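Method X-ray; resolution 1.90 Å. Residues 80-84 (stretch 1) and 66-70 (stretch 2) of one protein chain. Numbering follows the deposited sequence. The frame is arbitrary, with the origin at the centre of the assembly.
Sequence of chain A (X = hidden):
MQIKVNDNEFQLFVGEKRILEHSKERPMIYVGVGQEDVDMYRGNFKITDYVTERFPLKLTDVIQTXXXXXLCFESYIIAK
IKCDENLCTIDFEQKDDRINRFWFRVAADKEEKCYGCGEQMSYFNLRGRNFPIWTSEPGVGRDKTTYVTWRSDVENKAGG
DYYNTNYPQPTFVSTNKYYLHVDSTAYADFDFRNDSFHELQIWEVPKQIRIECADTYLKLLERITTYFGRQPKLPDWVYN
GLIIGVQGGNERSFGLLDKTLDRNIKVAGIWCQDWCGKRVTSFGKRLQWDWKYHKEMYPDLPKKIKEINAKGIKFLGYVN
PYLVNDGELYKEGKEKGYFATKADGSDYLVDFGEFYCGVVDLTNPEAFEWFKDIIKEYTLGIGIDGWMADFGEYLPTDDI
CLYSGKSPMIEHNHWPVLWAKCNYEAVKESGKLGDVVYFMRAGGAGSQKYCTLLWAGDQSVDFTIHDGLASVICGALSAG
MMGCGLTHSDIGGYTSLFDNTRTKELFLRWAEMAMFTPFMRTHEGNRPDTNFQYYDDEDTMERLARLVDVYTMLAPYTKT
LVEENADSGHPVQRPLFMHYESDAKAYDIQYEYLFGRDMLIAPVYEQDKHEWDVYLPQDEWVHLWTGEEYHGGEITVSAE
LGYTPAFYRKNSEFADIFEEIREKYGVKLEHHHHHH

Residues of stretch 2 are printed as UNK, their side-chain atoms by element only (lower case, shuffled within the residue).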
ATOM      1  N   LYS A  80      19.016 -26.145 -20.750  1.00 42.38           N
ATOM      2  CA  LYS A  80      18.992 -27.510 -21.267  1.00 40.26           C
ATOM      3  C   LYS A  80      17.582 -28.069 -21.116  1.00 44.96           C
ATOM      4  O   LYS A  80      17.102 -28.259 -19.992  1.00 40.20           O
ATOM      5  CB  LYS A  80      19.981 -28.403 -20.521  1.00 52.69           C
ATOM      6  CG  LYS A  80      21.422 -28.381 -21.014  1.00 58.26           C
ATOM      7  CD  LYS A  80      22.103 -29.719 -20.680  1.00 59.79           C
ATOM      8  CE  LYS A  80      23.540 -29.546 -20.170  1.00 75.34           C
ATOM      9  NZ  LYS A  80      24.478 -28.994 -21.192  1.00 70.99           N
ATOM     10  N   ILE A  81      16.933 -28.346 -22.241  1.00 38.83           N
ATOM     11  CA  ILE A  81      15.537 -28.757 -22.287  1.00 39.49           C
ATOM     12  C   ILE A  81      15.473 -30.227 -22.684  1.00 46.03           C
ATOM     13  O   ILE A  81      16.021 -30.619 -23.720  1.00 42.90           O
ATOM     14  CB  ILE A  81      14.750 -27.883 -23.273  1.00 40.12           C
ATOM     15  CG1 ILE A  81      14.974 -26.408 -22.923  1.00 46.38           C
ATOM     16  CG2 ILE A  81      13.270 -28.266 -23.289  1.00 41.33           C
ATOM     17  CD1 ILE A  81      14.416 -25.447 -23.919  1.00 47.62           C
ATOM     18  N   LYS A  82      14.808 -31.038 -21.864  1.00 41.78           N
ATOM     19  CA  LYS A  82      14.668 -32.471 -22.110  1.00 44.01           C
ATOM     20  C   LYS A  82      13.211 -32.867 -21.935  1.00 47.99           C
ATOM     21  O   LYS A  82      12.626 -32.603 -20.882  1.00 49.40           O
ATOM     22  CB  LYS A  82      15.562 -33.268 -21.158  1.00 45.79           C
ATOM     23  CG  LYS A  82      17.028 -33.160 -21.511  1.00 51.22           C
ATOM     24  CD  LYS A  82      17.899 -32.741 -20.340  1.00 52.31           C
ATOM     25  CE  LYS A  82      18.412 -33.933 -19.548  1.00 61.20           C
ATOM     26  NZ  LYS A  82      19.402 -33.508 -18.512  1.00 57.70           N
ATOM     27  N   CYS A  83      12.625 -33.505 -22.947  1.00 50.56           N
ATOM     28  CA  CYS A  83      11.189 -33.757 -22.936  1.00 49.69           C
ATOM     29  C   CYS A  83      10.867 -35.232 -23.134  1.00 59.18           C
ATOM     30  O   CYS A  83      11.677 -36.014 -23.637  1.00 62.52           O
ATOM     31  CB  CYS A  83      10.469 -32.927 -23.998  1.00 51.37           C
ATOM     32  SG  CYS A  83      10.299 -31.181 -23.544  1.00 60.49           S
ATOM     33  N   ASP A  84       9.658 -35.589 -22.693  1.00 59.93           N
ATOM     34  CA  ASP A  84       9.034 -36.897 -22.872  1.00 64.04           C
ATOM     35  C   ASP A  84       7.633 -36.695 -23.429  1.00 70.12           C
ATOM     36  O   ASP A  84       7.270 -35.582 -23.831  1.00 69.69           O
ATOM     37  CB  ASP A  84       8.945 -37.671 -21.551  1.00 57.74           C
ATOM     38  CG  ASP A  84      10.308 -38.031 -20.987  1.00 74.97           C
ATOM     39  OD1 ASP A  84      11.293 -38.010 -21.762  1.00 73.67           O
ATOM     40  OD2 ASP A  84      10.392 -38.341 -19.771  1.00 70.64           O
ATOM     41  N   UNK A  66      20.123 -35.960 -29.287  1.00 65.73           N
ATOM     42  CA  UNK A  66      19.014 -36.903 -29.389  1.00 73.52           C
ATOM     43  C   UNK A  66      17.954 -36.633 -28.328  1.00 69.10           C
ATOM     44  O   UNK A  66      16.753 -36.641 -28.624  1.00 67.05           O
ATOM     45  c   UNK A  66      19.533 -38.337 -29.279  1.00 70.63           C
ATOM     46  N   UNK A  67      18.378 -36.379 -27.090  1.00 69.75           N
ATOM     47  CA  UNK A  67      17.451 -36.214 -25.979  1.00 71.15           C
ATOM     48  C   UNK A  67      17.292 -34.776 -25.509  1.00 64.90           C
ATOM     49  O   UNK A  67      16.273 -34.460 -24.885  1.00 64.92           O
ATOM     50  o   UNK A  67      16.911 -39.240 -24.673  1.00 79.62           O
ATOM     51  c   UNK A  67      17.876 -38.563 -25.092  1.00 80.16           C
ATOM     52  c   UNK A  67      17.897 -37.073 -24.783  1.00 73.43           C
ATOM     53  o   UNK A  67      18.820 -39.051 -25.755  1.00 78.45           O
ATOM     54  N   UNK A  68      18.254 -33.902 -25.788  1.00 63.28           N
ATOM     55  CA  UNK A  68      18.298 -32.581 -25.187  1.00 54.77           C
ATOM     56  C   UNK A  68      18.346 -31.498 -26.257  1.00 56.90           C
ATOM     57  O   UNK A  68      18.819 -31.721 -27.375  1.00 57.30           O
ATOM     58  c   UNK A  68      19.514 -32.435 -24.255  1.00 59.56           C
ATOM     59  c   UNK A  68      19.782 -33.737 -23.508  1.00 56.73           C
ATOM     60  o   UNK A  68      20.669 -32.109 -25.029  1.00 65.88           O
ATOM     61  N   UNK A  69      17.831 -30.325 -25.900  1.00 51.02           N
ATOM     62  CA  UNK A  69      17.953 -29.108 -26.694  1.00 44.31           C
ATOM     63  C   UNK A  69      18.634 -28.076 -25.815  1.00 45.87           C
ATOM     64  O   UNK A  69      18.161 -27.794 -24.707  1.00 43.61           O
ATOM     65  c   UNK A  69      16.588 -28.599 -27.183  1.00 39.40           C
ATOM     66  c   UNK A  69      16.722 -27.202 -27.793  1.00 44.90           C
ATOM     67  c   UNK A  69      15.977 -29.576 -28.184  1.00 51.81           C
ATOM     68  N   UNK A  70      19.747 -27.526 -26.289  1.00 38.68           N
ATOM     69  CA  UNK A  70      20.504 -26.539 -25.535  1.00 43.41           C
ATOM     70  C   UNK A  70      20.308 -25.163 -26.166  1.00 51.22           C
ATOM     71  O   UNK A  70      20.643 -24.959 -27.339  1.00 46.59           O
ATOM     72  n   UNK A  70      25.463 -29.574 -23.967  1.00 80.96           N
ATOM     73  n   UNK A  70      25.179 -28.534 -25.992  1.00 85.99           N
ATOM     74  c   UNK A  70      24.327 -26.161 -24.723  1.00 72.14           C
ATOM     75  n   UNK A  70      24.726 -27.392 -24.043  1.00 79.06           N
ATOM     76  c   UNK A  70      21.989 -26.907 -25.472  1.00 50.89           C
ATOM     77  c   UNK A  70      22.819 -25.909 -24.655  1.00 58.36           C
ATOM     78  c   UNK A  70      25.121 -28.500 -24.666  1.00 84.96           C
TER

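Position 66 carries one side-chain atom, a carbon bonded to CA, with nothing beyond it. Its CB lies 9.7 Å from CG of Lys-82, the nearest atom of stretch 1, so the position makes no contact and composition alone decides. A lone CB is the mark of alanine: Ala-66.

Position 67 has four side-chain atoms, two carbons and two oxygens. The second carbon carries both oxygens, a planar fork one bond beyond CB, which is a short carboxylate. The CA-to-CB bond points sideways, and its CB, the nearest side-chain atom, stays 5.2 Å from CG of Lys-82. What reaches across is the backbone: its O lies 3.7 Å from CG of Lys-82. The residue is Asp-67.

Position 68 has two carbons and one oxygen, with the CB bonded to both the oxygen and the second carbon. The carbon beyond CB lies 3.5 Å from CG of Lys-82, an aliphatic contact along the lysine stem. Branching at CB with a hydroxyl and a methyl identifies threonine; valine, the same shape, would have carbon in both branches. In Thr-68 the methyl CG2 makes that contact, whereas OG1 is hydrogen-bonded to a residue elsewhere in the structure. Its chi1 of 83° falls in the p well.

Position 69 shows three carbons and no heteroatom, two of them attached to CB. This is a branched apolar side chain, too short for leucine or isoleucine, and it is buried. Its CB stands 4.4 Å from CB of Ile-81, as expected for two apolar residues paired on one face. The residue is Val-69, with chi1 at 170° (t).

Position 70 has seven side-chain atoms: three carbons in line, a nitrogen, then a carbon carrying two more nitrogens. One of the two end nitrogens lies 3.0 Å from NZ of Lys-80, and the in-chain nitrogen lies 3.3 Å from the same NZ. The terminal group is a guanidinium, so the residue is Arg-70. The two nitrogens are NH2 and NE, and NZ of Lys-80 sits at the guanidinium edge near the plane. Both groups are donors, so neither distance is a hydrogen bond; this is a close approach of like charges.

The backbone holds the contact together. The strand axes run antiparallel, at 157° between their N-to-C directions, and approach to 4.6 Å. Ile-81 and Val-69 form the hydrogen-bonded pair: N of Ile-81 donates to O of Val-69 at 2.8 Å and 168°, and N of Val-69 donates to O of Ile-81 at 2.8 Å and 160°. Two short, nearly straight bonds fix the register. Weaker CA-H...O contacts supplement them, from CA of Thr-68 to O of Ile-81 at 3.3 Å and from CA of Lys-80 to O of Val-69 at 3.6 Å. The side chains then divide by face: Ile-81 and Val-69 share the buried one, while Lys-80, Lys-82, Thr-68 and Arg-70 occupy the other, where aliphatic packing and the charged ends coexist. Together the stretches bury 344 Å², summed over both sides.

Stretch 2 66-70: ADTVR
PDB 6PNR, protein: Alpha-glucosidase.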